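PDB 4UB9: molinate hydrolase from Gulosibacter molinativorax, which hydrolyses the thiocarbamate pesticide molinate and is a zinc-binding member of the amidohydrolase family. Local coordinates for residues A[113-116]-A[121-124]; A[117-122]-A[201-206]; A[126-131]-A[484-489]; A[143-148]-A[183-188]; A[153-158]-A[168-173]. All coordinates share one frame; numbering follows the deposited sequence.

Interaction 1. Residues A[113-116]-A[121-124]; sequences EYLA and NYYK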
# COMPACT_ATOMS: atom_id res chain seq x y z
N GLU A 113 11.88 5.41 13.08
CA GLU A 113 12.09 6.54 13.99
C GLU A 113 13.00 6.15 15.14
O GLU A 113 13.94 6.87 15.47
CB GLU A 113 10.78 7.13 14.52
CG GLU A 113 9.89 6.17 15.30
CD GLU A 113 8.43 6.61 15.34
OE1 GLU A 113 8.04 7.35 16.29
OE2 GLU A 113 7.65 6.16 14.47
N TYR A 114 12.80 4.97 15.66
CA TYR A 114 13.65 4.48 16.76
C TYR A 114 15.11 4.27 16.33
O TYR A 114 16.05 4.73 16.98
CB TYR A 114 13.05 3.18 17.24
CG TYR A 114 13.76 2.36 18.31
CD1 TYR A 114 13.64 2.69 19.67
CD2 TYR A 114 14.42 1.20 17.99
CE1 TYR A 114 14.20 1.89 20.66
CE2 TYR A 114 14.98 0.38 18.98
CZ TYR A 114 14.88 0.75 20.30
OH TYR A 114 15.43 -0.07 21.24
N LEU A 115 15.32 3.57 15.22
CA LEU A 115 16.71 3.29 14.83
C LEU A 115 17.45 4.55 14.37
O LEU A 115 18.66 4.66 14.53
CB LEU A 115 16.78 2.21 13.76
CG LEU A 115 16.37 0.81 14.31
CD1 LEU A 115 16.23 -0.22 13.19
CD2 LEU A 115 17.38 0.32 15.31
N ALA A 116 16.72 5.48 13.76
CA ALA A 116 17.36 6.70 13.31
C ALA A 116 17.67 7.58 14.50
O ALA A 116 18.72 8.22 14.59
CB ALA A 116 16.48 7.43 12.32
N ASN A 121 24.36 5.35 19.29
CA ASN A 121 24.23 5.00 20.69
C ASN A 121 23.56 3.69 21.00
O ASN A 121 22.99 3.50 22.08
CB ASN A 121 23.42 6.08 21.41
CG ASN A 121 24.18 7.36 21.61
OD1 ASN A 121 23.78 8.40 21.11
ND2 ASN A 121 25.33 7.27 22.24
N TYR A 122 23.57 2.78 20.04
CA TYR A 122 22.79 1.56 20.22
C TYR A 122 23.24 0.81 21.47
O TYR A 122 22.40 0.31 22.21
CB TYR A 122 22.86 0.68 18.98
CG TYR A 122 22.26 1.30 17.75
CD1 TYR A 122 20.97 1.82 17.76
CD2 TYR A 122 22.96 1.33 16.56
CE1 TYR A 122 20.40 2.38 16.62
CE2 TYR A 122 22.41 1.87 15.42
CZ TYR A 122 21.14 2.39 15.44
OH TYR A 122 20.63 2.94 14.29
N TYR A 123 24.55 0.81 21.75
CA TYR A 123 25.03 0.09 22.94
C TYR A 123 24.44 0.69 24.22
O TYR A 123 24.18 -0.03 25.18
CB TYR A 123 26.56 0.02 23.04
CG TYR A 123 27.30 1.31 23.36
CD1 TYR A 123 27.56 2.24 22.37
CD2 TYR A 123 27.71 1.60 24.64
CE1 TYR A 123 28.20 3.44 22.65
CE2 TYR A 123 28.40 2.77 24.94
CZ TYR A 123 28.64 3.69 23.93
OH TYR A 123 29.34 4.85 24.18
N LYS A 124 24.22 2.00 24.22
CA LYS A 124 23.61 2.66 25.40
C LYS A 124 22.14 2.36 25.52
O LYS A 124 21.61 2.27 26.61
CB LYS A 124 23.80 4.16 25.35
CG LYS A 124 25.22 4.56 25.65
CD LYS A 124 25.43 6.06 25.62
CE LYS A 124 26.86 6.36 26.02
NZ LYS A 124 27.32 7.65 25.46
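Tyr122 and Leu115 carry this contact between two consecutive helices, 111-118 and 122-135, joined by a short turn. Asn121 comes first, at the N-cap position of the second helix, where its side chain makes no capping bond. Tyr122 then does the work. With CG anti to the carbonyl carbon (chi1 -64°), its ring is sent back across the turn toward helix 111-118, where Tyr122 OH donates to the backbone O of Leu115 at 2.6 Å. The hydroxyl meets the carbonyl at a C=O...O angle of 132°, tilted 28° from the carbonyl plane, while that oxygen lies at the edge of the ring, near its plane. Leu115 adds an apolar touch: its chain crosses the tyrosine at about a right angle and sets the Leu115 methyl CD2 3.9 Å from Tyr122 CE1. Farther along, Tyr123 and Lys124 bond to a second subunit, Lys124 through a salt bridge to Asp496 of that subunit. A tyrosine suits the central position because one side chain supplies both a flat apolar body and a polar end. The implication is a buried hydroxyl paired with a buried carbonyl, tying the second helix to the main chain of the first while the leucine methyl packs beside the ring.

Interaction 2. Residues A[117-122]-A[201-206]; sequences RFEGNY and ADRMDA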
# COMPACT_ATOMS: atom_id res chain seq x y z
N ARG A 117 16.75 7.60 15.44
CA ARG A 117 16.93 8.49 16.57
C ARG A 117 18.14 8.10 17.38
O ARG A 117 18.81 8.94 17.92
CB ARG A 117 15.68 8.49 17.46
CG ARG A 117 15.65 9.61 18.51
CD ARG A 117 14.43 9.47 19.43
NE ARG A 117 13.16 9.59 18.75
CZ ARG A 117 12.59 10.75 18.42
NH1 ARG A 117 13.19 11.89 18.70
NH2 ARG A 117 11.42 10.76 17.78
N PHE A 118 18.39 6.80 17.50
CA PHE A 118 19.47 6.35 18.40
C PHE A 118 20.74 5.88 17.74
O PHE A 118 21.63 5.42 18.43
CB PHE A 118 18.93 5.33 19.38
CG PHE A 118 17.82 5.89 20.21
CD1 PHE A 118 18.07 6.93 21.08
CD2 PHE A 118 16.52 5.48 20.03
CE1 PHE A 118 17.06 7.52 21.82
CE2 PHE A 118 15.48 6.07 20.75
CZ PHE A 118 15.76 7.09 21.65
N GLU A 119 20.84 6.03 16.41
CA GLU A 119 22.06 5.64 15.69
C GLU A 119 23.24 6.38 16.30
O GLU A 119 23.16 7.55 16.53
CB GLU A 119 22.01 5.95 14.18
CG GLU A 119 23.15 5.25 13.43
CD GLU A 119 22.99 5.15 11.92
OE1 GLU A 119 22.28 5.99 11.33
OE2 GLU A 119 23.57 4.22 11.31
N GLY A 120 24.33 5.65 16.58
CA GLY A 120 25.47 6.21 17.29
C GLY A 120 25.51 5.75 18.75
O GLY A 120 26.56 5.81 19.38
N ASN A 121 24.36 5.35 19.29
CA ASN A 121 24.23 5.00 20.69
C ASN A 121 23.56 3.69 21.00
O ASN A 121 22.99 3.50 22.08
CB ASN A 121 23.42 6.08 21.41
CG ASN A 121 24.18 7.36 21.61
OD1 ASN A 121 23.78 8.40 21.11
ND2 ASN A 121 25.33 7.27 22.24
N TYR A 122 23.57 2.78 20.04
CA TYR A 122 22.79 1.56 20.22
C TYR A 122 23.24 0.81 21.47
O TYR A 122 22.40 0.31 22.21
CB TYR A 122 22.86 0.68 18.98
CG TYR A 122 22.26 1.30 17.75
CD1 TYR A 122 20.97 1.82 17.76
CD2 TYR A 122 22.96 1.33 16.56
CE1 TYR A 122 20.40 2.38 16.62
CE2 TYR A 122 22.41 1.87 15.42
CZ TYR A 122 21.14 2.39 15.44
OH TYR A 122 20.63 2.94 14.29
N ALA A 201 18.15 1.75 5.29
CA ALA A 201 17.54 0.43 5.46
C ALA A 201 18.57 -0.69 5.32
O ALA A 201 18.61 -1.62 6.11
CB ALA A 201 16.41 0.23 4.49
N ASP A 202 19.47 -0.55 4.35
CA ASP A 202 20.52 -1.56 4.13
C ASP A 202 21.50 -1.59 5.27
O ASP A 202 21.99 -2.63 5.69
CB ASP A 202 21.27 -1.34 2.79
CG ASP A 202 20.44 -1.69 1.59
OD1 ASP A 202 19.36 -2.33 1.71
OD2 ASP A 202 20.82 -1.30 0.47
N ARG A 203 21.86 -0.42 5.74
CA ARG A 203 22.85 -0.34 6.83
C ARG A 203 22.29 -0.99 8.11
O ARG A 203 22.99 -1.68 8.83
CB ARG A 203 23.26 1.12 7.08
CG ARG A 203 24.28 1.29 8.20
CD ARG A 203 24.92 2.64 8.18
NE ARG A 203 24.03 3.71 8.64
CZ ARG A 203 23.52 4.69 7.89
NH1 ARG A 203 23.68 4.73 6.57
NH2 ARG A 203 22.77 5.64 8.46
N MET A 204 21.00 -0.81 8.34
CA MET A 204 20.35 -1.39 9.51
C MET A 204 20.19 -2.89 9.36
O MET A 204 20.48 -3.66 10.29
CB MET A 204 18.98 -0.77 9.77
CG MET A 204 19.00 0.69 10.17
SD MET A 204 19.86 1.03 11.73
CE MET A 204 21.50 1.47 11.18
N ASP A 205 19.71 -3.32 8.21
CA ASP A 205 19.63 -4.77 7.98
C ASP A 205 20.99 -5.45 8.17
O ASP A 205 21.08 -6.54 8.75
CB ASP A 205 19.08 -5.07 6.58
CG ASP A 205 17.54 -4.88 6.52
OD1 ASP A 205 16.92 -4.77 7.61
OD2 ASP A 205 16.96 -4.87 5.41
N ALA A 206 22.06 -4.82 7.68
CA ALA A 206 23.41 -5.44 7.78
C ALA A 206 23.88 -5.56 9.22
O ALA A 206 24.47 -6.57 9.60
CB ALA A 206 24.41 -4.67 6.98
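The guanidinium of Arg203 and the carboxylate of Glu119 lie nearly in one plane, 15° apart, and meet edge to edge. Arg203 NE reaches Glu119 OE2 at 2.8 Å and Arg203 NH2 reaches Glu119 OE1 at 2.9 Å; each oxygen uses its syn lone pair and both N-H bonds are fairly straight. This side-on, two-nitrogen grip fixes the rotation of both groups. One face of the Tyr122 ring carries the carbonyl O of Phe118, 3.6 Å above the plane and offset toward the rim, while Met204 comes in obliquely, its SD 3.3 Å from Tyr122 OH, whose hydrogen bond goes to Leu115 O. The methionine chain is bent at chi2 and chi3, so the Met204 methyl CE lies 3.4 Å from Glu119 OE2, beside the ion pair. Arginine and glutamate suit the partly exposed side, methionine the buried one. Both charges have second partners on another subunit: Glu119 pairs with its Arg117, and Arg203 with its Asp380. Glu119 and Gly120 are the central residues of a type II beta turn, with glycine in the place of positive phi. A bidentate salt bridge beside a Met-aromatic contact thus joins that turn to helix 198-209 at a subunit interface.

Interaction 3. Residues A[126-131]-A[484-489]; sequences IEEAAQ and LVTAYP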
# COMPACT_ATOMS: atom_id res chain seq x y z
N ILE A 126 20.91 -0.43 24.69
CA ILE A 126 20.90 -1.79 25.19
C ILE A 126 21.17 -1.78 26.70
O ILE A 126 20.52 -2.48 27.47
CB ILE A 126 21.92 -2.65 24.44
CG1 ILE A 126 21.39 -2.93 23.03
CG2 ILE A 126 22.15 -3.98 25.16
CD1 ILE A 126 22.40 -3.59 22.12
N GLU A 127 22.14 -0.98 27.12
CA GLU A 127 22.44 -0.84 28.58
C GLU A 127 21.24 -0.31 29.34
O GLU A 127 20.84 -0.88 30.36
CB GLU A 127 23.65 0.02 28.83
CG GLU A 127 24.92 -0.69 28.38
CD GLU A 127 26.14 0.22 28.23
OE1 GLU A 127 26.04 1.42 28.59
OE2 GLU A 127 27.20 -0.28 27.77
N GLU A 128 20.63 0.74 28.83
CA GLU A 128 19.38 1.29 29.42
C GLU A 128 18.32 0.18 29.59
O GLU A 128 17.68 0.06 30.64
CB GLU A 128 18.80 2.41 28.57
CG GLU A 128 17.48 3.00 29.06
CD GLU A 128 16.85 4.02 28.12
OE1 GLU A 128 17.05 3.90 26.90
OE2 GLU A 128 16.14 4.96 28.58
N ALA A 129 18.13 -0.64 28.54
CA ALA A 129 17.12 -1.71 28.59
C ALA A 129 17.49 -2.77 29.63
O ALA A 129 16.62 -3.30 30.34
CB ALA A 129 16.95 -2.35 27.24
N ALA A 130 18.78 -3.07 29.73
CA ALA A 130 19.28 -4.01 30.75
C ALA A 130 19.03 -3.47 32.17
O ALA A 130 18.76 -4.21 33.11
CB ALA A 130 20.74 -4.27 30.54
N GLN A 131 19.15 -2.16 32.32
CA GLN A 131 18.89 -1.49 33.61
C GLN A 131 17.43 -1.53 33.96
O GLN A 131 17.07 -1.68 35.12
CB GLN A 131 19.39 -0.06 33.59
CG GLN A 131 20.90 0.00 33.58
CD GLN A 131 21.42 1.40 33.27
OE1 GLN A 131 20.72 2.39 33.36
NE2 GLN A 131 22.66 1.45 32.89
N LEU A 484 17.52 7.47 27.96
CA LEU A 484 17.87 7.70 26.58
C LEU A 484 16.61 7.49 25.75
O LEU A 484 15.97 8.47 25.35
CB LEU A 484 19.01 6.78 26.16
CG LEU A 484 19.56 6.97 24.76
CD1 LEU A 484 19.98 8.41 24.48
CD2 LEU A 484 20.74 6.04 24.55
N VAL A 485 16.20 6.24 25.54
CA VAL A 485 14.91 6.05 24.86
C VAL A 485 13.75 6.44 25.76
O VAL A 485 12.75 6.97 25.28
CB VAL A 485 14.70 4.69 24.10
CG1 VAL A 485 15.89 3.78 24.18
CG2 VAL A 485 13.41 4.01 24.45
N THR A 486 13.92 6.23 27.06
CA THR A 486 12.85 6.60 28.02
C THR A 486 12.80 8.08 28.36
O THR A 486 11.87 8.51 29.00
CB THR A 486 12.91 5.81 29.34
OG1 THR A 486 14.19 5.98 29.94
CG2 THR A 486 12.61 4.38 29.05
N ALA A 487 13.81 8.84 27.96
CA ALA A 487 13.74 10.31 28.11
C ALA A 487 12.49 10.85 27.45
O ALA A 487 12.27 10.67 26.26
CB ALA A 487 14.98 10.99 27.54
N TYR A 488 11.68 11.54 28.23
CA TYR A 488 10.39 11.99 27.78
C TYR A 488 9.85 13.07 28.69
O TYR A 488 9.99 12.99 29.89
CB TYR A 488 9.41 10.82 27.78
CG TYR A 488 8.41 10.82 26.65
CD1 TYR A 488 8.84 10.78 25.31
CD2 TYR A 488 7.04 10.84 26.90
CE1 TYR A 488 7.93 10.78 24.27
CE2 TYR A 488 6.13 10.85 25.85
CZ TYR A 488 6.59 10.81 24.54
OH TYR A 488 5.71 10.76 23.48
N PRO A 489 9.16 14.08 28.14
CA PRO A 489 8.84 14.31 26.72
C PRO A 489 10.04 14.77 25.95
O PRO A 489 11.07 15.01 26.50
CB PRO A 489 7.82 15.45 26.76
CG PRO A 489 7.44 15.62 28.19
CD PRO A 489 8.59 15.13 28.99
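A single carboxylate, that of Glu128, is caught by three backbone N-H groups and one hydroxyl of a C-terminal loop, in a polar contact joining helix 122-135 to residues 484-486, more than 350 positions later in the chain. The side chain leaves the helix with CG anti to the backbone N (chi1 177°) and runs on extended, which carries both oxygens to the loop. Glu128 OE1 accepts from the backbone N of Val485 at 2.8 Å through its syn lone pair. Glu128 OE2 takes three donors from different directions: the N-H of Leu484 comes from above the carboxylate plane, at 2.9 Å and almost straight at 175°; the N-H of Thr486 arrives on the syn side, somewhat out of plane, at 3.0 Å; and the hydroxyl OG1 of Thr486 meets it nearly along the C-O bond at 2.6 Å. Glutamate fits because its length spans the gap and its two acceptors match a row of N-H groups, while threonine contributes a hydroxyl beside its own amide. Leu484 packs CB 3.6 Å from Glu128 OE1 and rests its branch on Lys124 and Val125 of the same helix. Almost one turn further on, Gln131 OE1 is hydrogen-bonded to the backbone N of Leu481. Four donors around a buried carboxylate would probably favour its charged form, and they satisfy it without an arginine or lysine among these bonds.

Interaction 4. Residues A[143-148]-A[183-188]; sequences DTWNAL and GDFMRP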
# COMPACT_ATOMS: atom_id res chain seq x y z
N ASP A 143 19.26 -12.49 25.69
CA ASP A 143 18.85 -11.77 24.49
C ASP A 143 18.99 -12.64 23.24
O ASP A 143 20.07 -13.04 22.84
CB ASP A 143 19.62 -10.47 24.33
CG ASP A 143 19.18 -9.66 23.10
OD1 ASP A 143 19.06 -10.25 21.98
OD2 ASP A 143 18.99 -8.43 23.24
N THR A 144 17.87 -12.84 22.60
CA THR A 144 17.65 -13.89 21.61
C THR A 144 17.66 -13.36 20.16
O THR A 144 17.65 -14.11 19.19
CB THR A 144 16.32 -14.51 22.04
OG1 THR A 144 16.57 -15.69 22.83
CG2 THR A 144 15.46 -14.78 20.98
N TRP A 145 17.69 -12.04 20.04
CA TRP A 145 17.76 -11.35 18.77
C TRP A 145 18.10 -9.89 18.97
O TRP A 145 17.38 -9.13 19.62
CB TRP A 145 16.46 -11.42 17.95
CG TRP A 145 16.59 -10.71 16.59
CD1 TRP A 145 17.17 -11.21 15.47
CD2 TRP A 145 16.16 -9.41 16.25
NE1 TRP A 145 17.12 -10.30 14.45
CE2 TRP A 145 16.48 -9.19 14.90
CE3 TRP A 145 15.50 -8.41 16.95
CZ2 TRP A 145 16.18 -8.01 14.24
CZ3 TRP A 145 15.21 -7.24 16.31
CH2 TRP A 145 15.56 -7.04 14.96
N ASN A 146 19.21 -9.50 18.37
CA ASN A 146 19.74 -8.19 18.52
C ASN A 146 20.82 -8.01 17.48
O ASN A 146 21.17 -8.96 16.79
CB ASN A 146 20.33 -8.03 19.92
CG ASN A 146 20.30 -6.59 20.40
OD1 ASN A 146 20.57 -5.65 19.64
ND2 ASN A 146 19.98 -6.40 21.67
N ALA A 147 21.36 -6.80 17.40
CA ALA A 147 22.52 -6.52 16.56
C ALA A 147 23.81 -6.87 17.28
O ALA A 147 24.09 -6.37 18.37
CB ALA A 147 22.54 -5.08 16.15
N LEU A 148 24.61 -7.71 16.63
CA LEU A 148 25.79 -8.27 17.24
C LEU A 148 26.74 -7.24 17.81
O LEU A 148 27.17 -7.35 18.95
CB LEU A 148 26.52 -9.18 16.26
CG LEU A 148 27.70 -9.96 16.85
CD1 LEU A 148 27.30 -10.88 18.00
CD2 LEU A 148 28.35 -10.78 15.77
N GLY A 183 11.17 -8.53 4.60
CA GLY A 183 9.83 -9.13 4.66
C GLY A 183 9.45 -9.72 6.00
O GLY A 183 8.26 -9.81 6.36
N ASP A 184 10.46 -10.18 6.69
CA ASP A 184 10.30 -10.70 8.04
C ASP A 184 9.69 -9.71 9.08
O ASP A 184 9.23 -10.14 10.13
CB ASP A 184 11.61 -11.25 8.53
CG ASP A 184 12.02 -12.52 7.79
OD1 ASP A 184 11.20 -13.41 7.65
OD2 ASP A 184 13.15 -12.64 7.38
N PHE A 185 9.68 -8.42 8.79
CA PHE A 185 9.08 -7.45 9.69
C PHE A 185 8.06 -6.57 8.99
O PHE A 185 7.61 -5.62 9.54
CB PHE A 185 10.15 -6.57 10.31
CG PHE A 185 11.05 -7.30 11.26
CD1 PHE A 185 12.03 -8.14 10.79
CD2 PHE A 185 10.93 -7.11 12.64
CE1 PHE A 185 12.90 -8.77 11.66
CE2 PHE A 185 11.76 -7.75 13.52
CZ PHE A 185 12.75 -8.60 13.04
N MET A 186 7.65 -6.95 7.81
CA MET A 186 6.59 -6.24 7.16
C MET A 186 5.19 -6.71 7.56
O MET A 186 5.01 -7.80 8.09
CB MET A 186 6.71 -6.42 5.65
CG MET A 186 7.74 -5.53 5.01
SD MET A 186 8.07 -5.96 3.27
CE MET A 186 6.52 -6.46 2.60
N ARG A 187 4.22 -5.85 7.27
CA ARG A 187 2.80 -6.25 7.20
C ARG A 187 2.27 -5.77 5.88
O ARG A 187 2.84 -4.88 5.28
CB ARG A 187 1.97 -5.63 8.34
CG ARG A 187 2.58 -5.90 9.71
CD ARG A 187 1.58 -5.63 10.80
NE ARG A 187 2.25 -5.61 12.09
CZ ARG A 187 1.72 -5.15 13.21
NH1 ARG A 187 0.47 -4.73 13.25
NH2 ARG A 187 2.46 -5.12 14.32
N PRO A 188 1.14 -6.31 5.44
CA PRO A 188 0.61 -5.89 4.16
C PRO A 188 0.52 -4.37 3.99
O PRO A 188 0.88 -3.85 2.94
CB PRO A 188 -0.81 -6.51 4.14
CG PRO A 188 -0.69 -7.72 5.03
CD PRO A 188 0.22 -7.24 6.14
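Trp145 and Phe185 meet between two loops of the amidohydrolase TIM-barrel fold, one following strand 138-143 and the other leading toward helix 198-209. The side chains come from opposite directions, and Phe185 sets its CZ over one face of the indole, 3.6 Å above the plane and toward the rim, 3.7 Å from Trp145 CZ2. The rings incline at 33° in an oblique pairing, the centroids of the six-membered ring of Trp145 and the Phe185 ring 5.2 Å apart. Trp145 has CG anti to its N (chi1 -178°), which lets its indole stretch across to its partner. Large flat side chains are what can bridge such a gap, since the nearest CA atoms, Trp145 CA and Asp184 CA, are 13.1 Å apart. The tryptophan also stacks with Phe208, and Phe185 meets the ring of His246. The Trp145 side chain lies near the metal site, about 8 Å from the bound zinc ion. Polar bonds shape the first loop from within. Asp143 OD1 accepts from the backbone N of Trp145 at 3.0 Å, forming an Asx turn that sets where the indole leaves the chain. The other oxygen, Asp143 OD2, is met from above the carboxylate plane by Asn146 ND2 at 2.8 Å.

Interaction 5. Residues A[153-158]-A[168-173]; sequences IARDRI and IFFAGT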
# COMPACT_ATOMS: atom_id res chain seq x y z
N ILE A 153 29.36 -5.03 22.68
CA ILE A 153 29.87 -3.86 23.43
C ILE A 153 29.21 -3.74 24.82
O ILE A 153 29.88 -3.52 25.83
CB ILE A 153 29.64 -2.56 22.67
CG1 ILE A 153 30.58 -2.53 21.46
CG2 ILE A 153 29.92 -1.35 23.55
CD1 ILE A 153 30.32 -1.44 20.45
N ALA A 154 27.90 -3.86 24.83
CA ALA A 154 27.09 -3.63 26.04
C ALA A 154 27.29 -4.74 27.06
O ALA A 154 27.43 -4.47 28.25
CB ALA A 154 25.62 -3.51 25.70
N ARG A 155 27.30 -5.99 26.61
CA ARG A 155 27.49 -7.05 27.59
C ARG A 155 28.87 -6.98 28.22
O ARG A 155 29.01 -7.22 29.41
CB ARG A 155 27.16 -8.43 27.08
CG ARG A 155 28.30 -9.20 26.53
CD ARG A 155 28.36 -10.54 27.14
NE ARG A 155 28.48 -11.55 26.11
CZ ARG A 155 29.48 -11.72 25.24
NH1 ARG A 155 30.49 -10.90 25.18
NH2 ARG A 155 29.44 -12.75 24.41
N ASP A 156 29.87 -6.64 27.41
CA ASP A 156 31.26 -6.61 27.89
C ASP A 156 31.43 -5.49 28.92
O ASP A 156 32.11 -5.65 29.90
CB ASP A 156 32.25 -6.43 26.73
CG ASP A 156 32.27 -7.65 25.77
OD1 ASP A 156 31.67 -8.70 26.09
OD2 ASP A 156 32.90 -7.57 24.69
N ARG A 157 30.76 -4.39 28.69
CA ARG A 157 30.84 -3.29 29.62
C ARG A 157 30.11 -3.57 30.91
O ARG A 157 30.55 -3.19 31.98
CB ARG A 157 30.33 -2.02 28.97
CG ARG A 157 31.40 -1.39 28.09
CD ARG A 157 30.86 -0.35 27.12
NE ARG A 157 29.76 0.43 27.71
CZ ARG A 157 29.90 1.55 28.42
NH1 ARG A 157 31.09 2.05 28.68
NH2 ARG A 157 28.83 2.16 28.91
N ILE A 158 28.97 -4.22 30.82
CA ILE A 158 28.24 -4.59 32.05
C ILE A 158 29.00 -5.69 32.81
O ILE A 158 29.18 -5.63 34.00
CB ILE A 158 26.83 -5.08 31.74
CG1 ILE A 158 26.00 -3.92 31.26
CG2 ILE A 158 26.20 -5.74 32.97
CD1 ILE A 158 24.64 -4.31 30.69
N ILE A 168 24.08 -9.83 30.67
CA ILE A 168 23.59 -10.20 29.37
C ILE A 168 24.33 -11.39 28.80
O ILE A 168 25.54 -11.46 28.82
CB ILE A 168 23.80 -9.07 28.37
CG1 ILE A 168 23.07 -7.83 28.82
CG2 ILE A 168 23.27 -9.48 26.99
CD1 ILE A 168 23.40 -6.62 27.98
N PHE A 169 23.55 -12.30 28.25
CA PHE A 169 24.04 -13.30 27.32
C PHE A 169 23.21 -13.24 26.04
O PHE A 169 22.01 -13.06 26.10
CB PHE A 169 23.96 -14.70 27.93
CG PHE A 169 24.76 -14.81 29.18
CD1 PHE A 169 26.15 -14.79 29.14
CD2 PHE A 169 24.10 -14.91 30.42
CE1 PHE A 169 26.91 -14.87 30.32
CE2 PHE A 169 24.85 -14.97 31.59
CZ PHE A 169 26.25 -14.96 31.54
N PHE A 170 23.87 -13.42 24.90
CA PHE A 170 23.18 -13.22 23.64
C PHE A 170 23.42 -14.25 22.53
O PHE A 170 24.42 -14.95 22.52
CB PHE A 170 23.46 -11.82 23.14
CG PHE A 170 24.89 -11.57 22.84
CD1 PHE A 170 25.46 -12.10 21.70
CD2 PHE A 170 25.65 -10.78 23.66
CE1 PHE A 170 26.80 -11.84 21.41
CE2 PHE A 170 26.97 -10.51 23.38
CZ PHE A 170 27.56 -11.03 22.25
N ALA A 171 22.46 -14.33 21.63
CA ALA A 171 22.56 -15.11 20.39
C ALA A 171 23.15 -14.34 19.24
O ALA A 171 23.61 -14.92 18.27
CB ALA A 171 21.18 -15.58 19.94
N GLY A 172 23.01 -13.03 19.31
CA GLY A 172 23.22 -12.15 18.14
C GLY A 172 21.96 -12.19 17.29
O GLY A 172 20.86 -11.90 17.77
N THR A 173 22.10 -12.63 16.06
CA THR A 173 20.93 -12.71 15.16
C THR A 173 20.28 -14.08 15.17
O THR A 173 20.72 -15.00 15.82
CB THR A 173 21.28 -12.31 13.73
OG1 THR A 173 20.08 -12.12 12.98
CG2 THR A 173 22.14 -13.37 13.06
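Ala154, Arg155 and Ile158 of helix 148-159 pack on Ile168 and Phe170 of strand 167-170, inside the beta-alpha-beta unit formed with strand 138-143. The short helix and strand segments run roughly antiparallel, at 148°, with axes 8.3 Å apart. Ala154, the first residue to touch, is small enough to leave room for the CD1 methyl of Ile168, 4.4 Å from Ala154 CB. Arg155 follows at the closest backbone approach and acts in two ways. Its aliphatic base lies on the strand, Arg155 CB 3.7 Å from Ile168 CB. Farther out, the chain bends so that Phe170 CE2 sits over one face of the guanidinium, 3.3 Å from Arg155 NE, with guanidinium and ring planes 21° apart. The edge of the same group faces other partners: Arg155 NH1 makes a salt bridge to the neighbouring Asp156 OD1 at 2.7 Å, nearly in the guanidinium plane, and Arg155 NE pairs with Asp237. An arginine suits this border, since its stem is apolar and its flat end can pack against an aromatic and carry charge to carboxylates. One turn later Ile158 returns to the buried side, crossing Ile168 at about a right angle. The branches meet methyl to methyl, Ile158 CD1 3.8 Å from Ile168 CD1.

Overall arrangement
Interactions 1, 2 and 3 share a region around helices 111-118 and 122-135. Tyr122 belongs to both of the first two, whose centres are 7 Å apart, and Leu115 CB packs on Met204 SD at 3.9 Å. Phe118 and Lys124 both touch the loop of interaction 3, Phe118 CZ standing 3.5 Å from Val485 CA. Helix 122-135 then leads into interaction 5 through the Glu127 OE2 to Arg157 NE salt bridge of 2.7 Å and the packing of Ile126 on Ala154. Interactions 4 and 5 adjoin where residues 143-146 run beside 169-172, with Leu148 on Phe170. Of the five, interaction 4 is nearest the zinc ion; the others lie away from the metal-binding histidines.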